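Local coordinates for protein C-type lectin domain family 4, member b1 (Mus musculus, PDB 6LKR) that binds carbohydrate through a calcium-dependent C-type lectin domain and probably acts as an innate immune receptor that recognises pathogen-derived phosphoglycolipids, at residues 89-94 / 114-119; 44-49 / 76-81. All blocks are in the same frame, centred on the assembly; numbering follows the deposited sequence. Where two conformers were deposited one is given.

Contact 1. Residues 89-94 / 114-119; sequences TFWHNG and WGWNDI. With CA (calcium ion), chain D.
Trp-116 is met along its whole length by the loop carrying Thr-89 to His-92. With CG anti to its own carbonyl carbon (chi1 -55°), the indole turns one face to the Phe-90 to Trp-91 backbone. Its CB lies 3.7 Å from CE3 of Trp-91. Further out, CE3 points at the face of the Trp-91 indole, an edge-to-face pair with planes at 80°. CB of Phe-90 sits over the five-membered ring of Trp-116 in a CH-pi contact, and CZ2 meets Phe-90 CD2 at 3.6 Å in an offset edge-to-face pair, the phenyl edge toward the indole face. CZ3 ends against CB of Thr-89 (3.7 Å), while NE1 hydrogen-bonds to Gln-51 OE1. The backbones form a single beta bridge: Trp-116 N donates to Phe-90 O (2.8 Å), and His-92 N donates almost straight to a lone pair of Trp-116 O (2.9 Å). Gly-115 CA lies over the imidazole face of His-92, 3.4 Å from the ring centroid. Next along the strand, Asn-117 and Asp-118 bind calcium with Glu-95, Ser-97, Glu-101 and two waters. Trp-91 and Trp-116 pack on Leu-68 of strand 64-70 and Val-104 of strand 103-109, Phe-90 on helix 48-56.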
ATOM      1  N   THR A  89      13.359   0.572   1.115  1.00 28.18           N
ATOM      2  CA  THR A  89      13.428   1.918   1.743  1.00 24.98           C
ATOM      3  C   THR A  89      14.555   2.727   1.106  1.00 30.68           C
ATOM      4  O   THR A  89      15.376   2.129   0.379  1.00 31.45           O
ATOM      5  CB  THR A  89      13.602   1.813   3.261  1.00 27.14           C
ATOM      6  OG1 THR A  89      14.763   1.025   3.535  1.00 29.83           O
ATOM      7  CG2 THR A  89      12.390   1.207   3.931  1.00 29.59           C
ATOM      8  N   PHE A  90      14.595   4.036   1.370  1.00 27.07           N
ATOM      9  CA  PHE A  90      15.499   4.995   0.689  1.00 27.82           C
ATOM     10  C   PHE A  90      16.161   5.904   1.726  1.00 28.58           C
ATOM     11  O   PHE A  90      16.408   7.085   1.438  1.00 28.66           O
ATOM     12  CB  PHE A  90      14.711   5.703  -0.418  1.00 24.38           C
ATOM     13  CG  PHE A  90      14.105   4.691  -1.351  1.00 29.35           C
ATOM     14  CD1 PHE A  90      14.883   4.069  -2.318  1.00 29.85           C
ATOM     15  CD2 PHE A  90      12.798   4.266  -1.181  1.00 29.43           C
ATOM     16  CE1 PHE A  90      14.347   3.078  -3.128  1.00 30.76           C
ATOM     17  CE2 PHE A  90      12.263   3.277  -1.993  1.00 30.21           C
ATOM     18  CZ  PHE A  90      13.042   2.681  -2.960  1.00 29.84           C
ATOM     19  N   TRP A  91      16.470   5.351   2.902  1.00 28.88           N
ATOM     20  CA  TRP A  91      17.168   6.099   3.976  1.00 30.72           C
ATOM     21  C   TRP A  91      18.525   6.560   3.444  1.00 32.49           C
ATOM     22  O   TRP A  91      19.196   5.736   2.811  1.00 28.86           O
ATOM     23  CB  TRP A  91      17.366   5.236   5.219  1.00 25.76           C
ATOM     24  CG  TRP A  91      16.098   4.772   5.854  1.00 26.93           C
ATOM     25  CD1 TRP A  91      15.553   3.523   5.790  1.00 28.16           C
ATOM     26  CD2 TRP A  91      15.221   5.555   6.674  1.00 23.43           C
ATOM     27  NE1 TRP A  91      14.397   3.473   6.516  1.00 24.45           N
ATOM     28  CE2 TRP A  91      14.162   4.706   7.063  1.00 23.05           C
ATOM     29  CE3 TRP A  91      15.223   6.887   7.108  1.00 25.23           C
ATOM     30  CZ2 TRP A  91      13.135   5.146   7.893  1.00 23.47           C
ATOM     31  CZ3 TRP A  91      14.197   7.322   7.920  1.00 23.65           C
ATOM     32  CH2 TRP A  91      13.171   6.461   8.301  1.00 24.09           C
ATOM     33  N   HIS A  92      18.924   7.800   3.736  1.00 26.20           N
ATOM     34  CA  HIS A  92      20.313   8.277   3.522  1.00 28.46           C
ATOM     35  C   HIS A  92      21.262   7.462   4.401  1.00 37.10           C
ATOM     36  O   HIS A  92      20.826   6.945   5.440  1.00 30.54           O
ATOM     37  CB  HIS A  92      20.475   9.758   3.852  1.00 26.34           C
ATOM     38  CG  HIS A  92      20.105  10.670   2.737  1.00 31.51           C
ATOM     39  ND1 HIS A  92      20.710  10.596   1.500  1.00 33.18           N
ATOM     40  CD2 HIS A  92      19.202  11.671   2.671  1.00 28.84           C
ATOM     41  CE1 HIS A  92      20.197  11.521   0.715  1.00 31.61           C
ATOM     42  NE2 HIS A  92      19.267  12.194   1.408  1.00 32.00           N
ATOM     43  N   ASN A  93      22.528   7.387   4.004  1.00 34.44           N
ATOM     44  CA  ASN A  93      23.587   6.740   4.820  0.51 35.45           C
ATOM     45  C   ASN A  93      23.597   7.401   6.208  1.00 33.26           C
ATOM     46  O   ASN A  93      23.554   8.640   6.275  1.00 32.37           O
ATOM     47  CB  ASN A  93      24.933   6.785   4.093  0.51 37.77           C
ATOM     48  CG  ASN A  93      24.939   5.925   2.846  0.51 40.03           C
ATOM     49  OD1 ASN A  93      24.210   4.938   2.762  0.51 44.03           O
ATOM     50  ND2 ASN A  93      25.757   6.287   1.873  0.51 46.37           N
ATOM     51  N   GLY A  94      23.604   6.582   7.265  1.00 33.77           N
ATOM     52  CA  GLY A  94      23.584   7.045   8.668  1.00 34.27           C
ATOM     53  C   GLY A  94      22.185   7.390   9.166  1.00 35.61           C
ATOM     54  O   GLY A  94      22.075   7.876  10.293  1.00 33.22           O
ATOM     55  N   TRP A 114      18.685  11.902  -3.636  1.00 25.90           N
ATOM     56  CA  TRP A 114      17.545  11.976  -2.692  1.00 30.44           C
ATOM     57  C   TRP A 114      17.604  10.800  -1.721  1.00 27.01           C
ATOM     58  O   TRP A 114      18.042   9.697  -2.113  1.00 29.26           O
ATOM     59  CB  TRP A 114      16.226  12.005  -3.454  1.00 25.92           C
ATOM     60  CG  TRP A 114      16.013  13.268  -4.219  1.00 28.15           C
ATOM     61  CD1 TRP A 114      16.294  13.493  -5.536  1.00 26.62           C
ATOM     62  CD2 TRP A 114      15.434  14.483  -3.713  1.00 26.94           C
ATOM     63  NE1 TRP A 114      15.923  14.763  -5.883  1.00 27.36           N
ATOM     64  CE2 TRP A 114      15.391  15.394  -4.789  1.00 29.31           C
ATOM     65  CE3 TRP A 114      14.922  14.876  -2.470  1.00 24.15           C
ATOM     66  CZ2 TRP A 114      14.862  16.676  -4.651  1.00 27.64           C
ATOM     67  CZ3 TRP A 114      14.415  16.148  -2.331  1.00 25.72           C
ATOM     68  CH2 TRP A 114      14.388  17.035  -3.411  1.00 28.46           C
ATOM     69  N   GLY A 115      17.155  11.034  -0.494  1.00 29.09           N
ATOM     70  CA  GLY A 115      17.094   9.997   0.542  1.00 23.82           C
ATOM     71  C   GLY A 115      16.275  10.478   1.717  1.00 25.63           C
ATOM     72  O   GLY A 115      15.991  11.695   1.796  1.00 26.84           O
ATOM     73  N   TRP A 116      15.911   9.551   2.598  1.00 24.09           N
ATOM     74  CA  TRP A 116      15.072   9.841   3.781  1.00 24.76           C
ATOM     75  C   TRP A 116      15.956  10.130   5.000  1.00 24.66           C
ATOM     76  O   TRP A 116      17.046   9.535   5.125  1.00 24.39           O
ATOM     77  CB  TRP A 116      14.135   8.685   4.105  1.00 24.42           C
ATOM     78  CG  TRP A 116      13.241   8.219   3.002  1.00 26.34           C
ATOM     79  CD1 TRP A 116      12.929   8.832   1.821  1.00 26.51           C
ATOM     80  CD2 TRP A 116      12.520   6.981   3.020  1.00 25.03           C
ATOM     81  NE1 TRP A 116      12.060   8.049   1.105  1.00 23.74           N
ATOM     82  CE2 TRP A 116      11.788   6.911   1.818  1.00 24.91           C
ATOM     83  CE3 TRP A 116      12.412   5.941   3.950  1.00 26.59           C
ATOM     84  CZ2 TRP A 116      10.968   5.826   1.521  1.00 26.92           C
ATOM     85  CZ3 TRP A 116      11.609   4.867   3.648  1.00 27.73           C
ATOM     86  CH2 TRP A 116      10.893   4.817   2.453  1.00 26.73           C
ATOM     87  N   ASN A 117      15.428  10.953   5.896  1.00 25.47           N
ATOM     88  CA  ASN A 117      16.062  11.359   7.169  1.00 23.22           C
ATOM     89  C   ASN A 117      14.968  11.361   8.232  1.00 26.77           C
ATOM     90  O   ASN A 117      13.904  11.972   7.977  1.00 26.94           O
ATOM     91  CB  ASN A 117      16.720  12.730   7.009  1.00 27.38           C
ATOM     92  CG  ASN A 117      17.309  13.283   8.287  1.00 39.87           C
ATOM     93  OD1 ASN A 117      17.820  12.540   9.122  1.00 39.75           O
ATOM     94  ND2 ASN A 117      17.280  14.597   8.427  1.00 37.63           N
ATOM     95  N   ASP A 118      15.205  10.718   9.374  1.00 25.24           N
ATOM     96  CA  ASP A 118      14.326  10.903  10.555  1.00 22.84           C
ATOM     97  C   ASP A 118      14.638  12.289  11.131  1.00 27.00           C
ATOM     98  O   ASP A 118      15.819  12.681  11.168  1.00 26.77           O
ATOM     99  CB  ASP A 118      14.421   9.742  11.547  1.00 23.45           C
ATOM    100  CG  ASP A 118      15.795   9.536  12.163  1.00 31.13           C
ATOM    101  OD1 ASP A 118      16.808   9.968  11.543  1.00 30.58           O
ATOM    102  OD2 ASP A 118      15.842   8.940  13.246  1.00 30.13           O
ATOM    103  N   ILE A 119      13.603  13.063  11.454  1.00 26.85           N
ATOM    104  CA  ILE A 119      13.754  14.404  12.089  1.00 29.16           C
ATOM    105  C   ILE A 119      12.646  14.566  13.120  1.00 26.02           C
ATOM    106  O   ILE A 119      11.706  13.762  13.114  1.00 27.11           O
ATOM    107  CB  ILE A 119      13.725  15.564  11.075  1.00 35.70           C
ATOM    108  CG1 ILE A 119      12.386  15.659  10.341  1.00 35.50           C
ATOM    109  CG2 ILE A 119      14.898  15.489  10.111  1.00 40.48           C
ATOM    110  CD1 ILE A 119      12.157  17.030   9.731  1.00 47.79           C
TER
HETATM  111 CA    CA D 302      18.036  11.891  11.514  1.00 28.17          CA
HETATM  112  O   HOH W   1      20.360  13.021  11.022  1.00 40.42           O
HETATM  113  O   HOH W   2      18.485  14.121  11.883  1.00 46.28           O

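Contact 2. Residues 44-49 / 76-81; sequences VIHSQE and WQWVDQ
Val-44 and Trp-78 make the apolar centre of this contact. The side chain of Trp-78 leaves its backbone toward segment 44-49, with CG anti to the carbonyl carbon (chi1 -67°), and one indole face receives CG1 of Val-44 as a CH-pi contact, 4.0 Å from the centroid of the five-membered ring. The same face takes the backbone of Ile-45: its N lies 3.4 Å from CH2, near the rim of the six-membered ring, and its O approaches CZ2 of Trp-78 at 3.2 Å. Beside these, CG2 of Val-44 meets CG2 of Val-79 at 3.9 Å. The aromatic part is an edge-to-face pair: His-46 turns its edge to the pyrrole face of Trp-78, CE1 standing 3.5 Å from CD1, with planes at 70°. On the polar side, the carboxylate of Asp-80, in the type I turn Trp-78 to Gln-81, lies alongside the valine methyls, OD1 being 3.7 Å from Val-44 CG1. Both Asp-80 OD1 and His-46 NE2 are hydrogen-bonded to Thr-82 OG1, just beyond the turn. Cohesion between the segments therefore comes from dispersion and ring packing, while Thr-82 bridges the imidazole over the indole face and the carboxylate beside Val-44.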
ATOM      1  N   VAL A  44       3.198   8.026   0.507  1.00 22.23           N
ATOM      2  CA  VAL A  44       3.462   6.656   1.013  1.00 21.41           C
ATOM      3  C   VAL A  44       4.298   5.970  -0.068  1.00 24.34           C
ATOM      4  O   VAL A  44       3.749   5.687  -1.155  1.00 23.78           O
ATOM      5  CB  VAL A  44       2.133   5.938   1.296  1.00 24.29           C
ATOM      6  CG1 VAL A  44       2.337   4.463   1.591  1.00 20.54           C
ATOM      7  CG2 VAL A  44       1.363   6.624   2.419  1.00 22.93           C
ATOM      8  N   ILE A  45       5.594   5.799   0.182  1.00 27.45           N
ATOM      9  CA  ILE A  45       6.594   5.485  -0.882  1.00 23.26           C
ATOM     10  C   ILE A  45       6.925   3.998  -0.795  1.00 28.37           C
ATOM     11  O   ILE A  45       7.738   3.625   0.065  1.00 26.51           O
ATOM     12  CB  ILE A  45       7.839   6.384  -0.769  1.00 23.26           C
ATOM     13  CG1 ILE A  45       7.436   7.854  -0.643  1.00 25.14           C
ATOM     14  CG2 ILE A  45       8.774   6.144  -1.953  1.00 22.80           C
ATOM     15  CD1 ILE A  45       8.591   8.828  -0.579  1.00 24.37           C
ATOM     16  N   HIS A  46       6.314   3.187  -1.661  1.00 28.34           N
ATOM     17  CA  HIS A  46       6.394   1.705  -1.588  1.00 30.64           C
ATOM     18  C   HIS A  46       7.490   1.134  -2.489  1.00 35.81           C
ATOM     19  O   HIS A  46       7.840  -0.038  -2.266  1.00 33.27           O
ATOM     20  CB  HIS A  46       5.029   1.081  -1.887  1.00 25.36           C
ATOM     21  CG  HIS A  46       4.154   1.074  -0.679  1.00 29.01           C
ATOM     22  ND1 HIS A  46       4.621   0.650   0.555  1.00 32.15           N
ATOM     23  CD2 HIS A  46       2.870   1.444  -0.493  1.00 28.59           C
ATOM     24  CE1 HIS A  46       3.651   0.769   1.445  1.00 29.69           C
ATOM     25  NE2 HIS A  46       2.572   1.252   0.829  1.00 29.07           N
ATOM     26  N   SER A  47       8.013   1.908  -3.448  1.00 27.72           N
ATOM     27  CA  SER A  47       8.871   1.381  -4.542  1.00 26.14           C
ATOM     28  C   SER A  47       9.920   2.407  -4.966  1.00 29.68           C
ATOM     29  O   SER A  47       9.708   3.611  -4.737  1.00 25.73           O
ATOM     30  CB  SER A  47       8.043   0.981  -5.736  1.00 25.31           C
ATOM     31  OG  SER A  47       7.523   2.130  -6.387  1.00 28.98           O
ATOM     32  N   GLN A  48      10.970   1.930  -5.635  1.00 26.84           N
ATOM     33  CA  GLN A  48      11.980   2.785  -6.310  1.00 30.64           C
ATOM     34  C   GLN A  48      11.284   3.732  -7.293  1.00 24.62           C
ATOM     35  O   GLN A  48      11.666   4.906  -7.353  1.00 25.86           O
ATOM     36  CB  GLN A  48      13.011   1.925  -7.042  1.00 33.30           C
ATOM     37  CG  GLN A  48      14.113   2.753  -7.689  1.00 28.67           C
ATOM     38  CD  GLN A  48      15.115   3.248  -6.682  1.00 33.79           C
ATOM     39  OE1 GLN A  48      15.775   2.454  -6.016  1.00 34.25           O
ATOM     40  NE2 GLN A  48      15.256   4.561  -6.579  1.00 31.80           N
ATOM     41  N   GLU A  49      10.295   3.234  -8.032  1.00 24.03           N
ATOM     42  CA  GLU A  49       9.559   4.015  -9.061  0.60 25.22           C
ATOM     43  C   GLU A  49       8.862   5.214  -8.392  1.00 24.60           C
ATOM     44  O   GLU A  49       8.970   6.338  -8.921  1.00 23.56           O
ATOM     45  CB  GLU A  49       8.592   3.079  -9.794  0.60 24.67           C
ATOM     46  CG  GLU A  49       9.290   2.029 -10.651  0.60 29.11           C
ATOM     47  CD  GLU A  49       9.937   0.828  -9.968  0.60 36.29           C
ATOM     48  OE1 GLU A  49       9.629   0.537  -8.782  0.60 25.16           O
ATOM     49  OE2 GLU A  49      10.761   0.166 -10.642  0.60 42.68           O
ATOM     50  N   TRP A  76       8.328   2.006  12.162  1.00 28.57           N
ATOM     51  CA  TRP A  76       7.890   2.902  11.063  1.00 27.26           C
ATOM     52  C   TRP A  76       6.533   2.431  10.542  1.00 29.88           C
ATOM     53  O   TRP A  76       6.359   1.233  10.291  1.00 28.18           O
ATOM     54  CB  TRP A  76       8.958   2.961   9.964  1.00 25.13           C
ATOM     55  CG  TRP A  76      10.296   3.374  10.492  1.00 27.34           C
ATOM     56  CD1 TRP A  76      11.396   2.583  10.669  1.00 28.74           C
ATOM     57  CD2 TRP A  76      10.656   4.673  10.992  1.00 25.15           C
ATOM     58  NE1 TRP A  76      12.418   3.308  11.217  1.00 27.09           N
ATOM     59  CE2 TRP A  76      11.998   4.595  11.419  1.00 28.25           C
ATOM     60  CE3 TRP A  76       9.993   5.902  11.082  1.00 27.44           C
ATOM     61  CZ2 TRP A  76      12.677   5.689  11.947  1.00 28.38           C
ATOM     62  CZ3 TRP A  76      10.667   6.985  11.599  1.00 27.22           C
ATOM     63  CH2 TRP A  76      11.990   6.880  12.027  1.00 28.37           C
ATOM     64  N   GLN A  77       5.608   3.368  10.387  1.00 23.36           N
ATOM     65  CA  GLN A  77       4.253   3.108   9.862  1.00 29.74           C
ATOM     66  C   GLN A  77       3.954   4.175   8.812  1.00 27.23           C
ATOM     67  O   GLN A  77       4.294   5.355   9.051  1.00 25.34           O
ATOM     68  CB  GLN A  77       3.253   3.116  11.018  1.00 33.28           C
ATOM     69  CG  GLN A  77       1.844   2.675  10.639  1.00 49.83           C
ATOM     70  CD  GLN A  77       1.004   2.396  11.866  1.00 56.91           C
ATOM     71  OE1 GLN A  77       1.209   1.407  12.567  1.00 59.34           O
ATOM     72  NE2 GLN A  77       0.066   3.285  12.152  1.00 48.46           N
ATOM     73  N   TRP A  78       3.375   3.759   7.686  1.00 24.56           N
ATOM     74  CA  TRP A  78       2.853   4.680   6.646  1.00 23.80           C
ATOM     75  C   TRP A  78       1.526   5.262   7.133  1.00 27.25           C
ATOM     76  O   TRP A  78       0.789   4.544   7.825  1.00 25.96           O
ATOM     77  CB  TRP A  78       2.694   3.954   5.309  1.00 21.84           C
ATOM     78  CG  TRP A  78       3.998   3.539   4.709  1.00 22.43           C
ATOM     79  CD1 TRP A  78       4.467   2.268   4.548  1.00 25.15           C
ATOM     80  CD2 TRP A  78       5.021   4.413   4.202  1.00 23.90           C
ATOM     81  NE1 TRP A  78       5.704   2.291   3.958  1.00 27.68           N
ATOM     82  CE2 TRP A  78       6.072   3.594   3.740  1.00 27.54           C
ATOM     83  CE3 TRP A  78       5.143   5.804   4.078  1.00 22.13           C
ATOM     84  CZ2 TRP A  78       7.238   4.123   3.189  1.00 22.85           C
ATOM     85  CZ3 TRP A  78       6.293   6.324   3.529  1.00 21.58           C
ATOM     86  CH2 TRP A  78       7.328   5.493   3.099  1.00 24.22           C
ATOM     87  N   VAL A  79       1.214   6.501   6.753  1.00 24.41           N
ATOM     88  CA  VAL A  79      -0.017   7.200   7.229  1.00 24.39           C
ATOM     89  C   VAL A  79      -1.278   6.496   6.708  1.00 31.79           C
ATOM     90  O   VAL A  79      -2.327   6.712   7.312  1.00 28.65           O
ATOM     91  CB  VAL A  79      -0.022   8.691   6.856  1.00 28.44           C
ATOM     92  CG1 VAL A  79       0.969   9.463   7.710  1.00 30.53           C
ATOM     93  CG2 VAL A  79       0.227   8.925   5.371  1.00 23.02           C
ATOM     94  N   ASP A  80      -1.203   5.685   5.648  1.00 27.48           N
ATOM     95  CA  ASP A  80      -2.381   4.920   5.148  1.00 31.86           C
ATOM     96  C   ASP A  80      -2.377   3.513   5.756  1.00 32.70           C
ATOM     97  O   ASP A  80      -3.225   2.696   5.349  1.00 34.09           O
ATOM     98  CB  ASP A  80      -2.424   4.901   3.618  1.00 33.40           C
ATOM     99  CG  ASP A  80      -1.325   4.078   2.983  1.00 32.37           C
ATOM    100  OD1 ASP A  80      -0.476   3.535   3.739  1.00 26.71           O
ATOM    101  OD2 ASP A  80      -1.322   3.997   1.742  1.00 27.95           O
ATOM    102  N   GLN A  81      -1.418   3.239   6.646  1.00 27.22           N
ATOM    103  CA  GLN A  81      -1.294   1.997   7.452  1.00 30.85           C
ATOM    104  C   GLN A  81      -0.882   0.798   6.589  1.00 33.40           C
ATOM    105  O   GLN A  81      -0.901  -0.322   7.129  1.00 29.60           O
ATOM    106  CB  GLN A  81      -2.612   1.681   8.159  1.00 38.19           C
ATOM    107  CG  GLN A  81      -3.183   2.841   8.956  1.00 49.69           C
ATOM    108  CD  GLN A  81      -4.536   2.465   9.505  1.00 58.13           C
ATOM    109  OE1 GLN A  81      -5.553   2.536   8.810  1.00 64.00           O
ATOM    110  NE2 GLN A  81      -4.545   2.027  10.751  1.00 49.18           N
TER

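Both segments of contact 2 precede those of contact 1 in the chain, and the two contacts lie about 14 Å apart, centre to centre, within one C-type lectin domain. They share one mixed sheet, contact 1 through strand 113-119 and contact 2 through strand 76-78, the latter pairing with strand 64-70. They touch directly: CH2 of Trp-116 lies 3.7 Å from CH2 of Trp-78, and CZ2 of Trp-91 meets CE2 of Trp-76 at 3.7 Å. Phe-90 rests on Ser-47 and Gln-48 at the start of helix 48-56. A continuous run of aromatic packing thus joins the loop and strand beside the calcium site to the segment leading into helix 48-56.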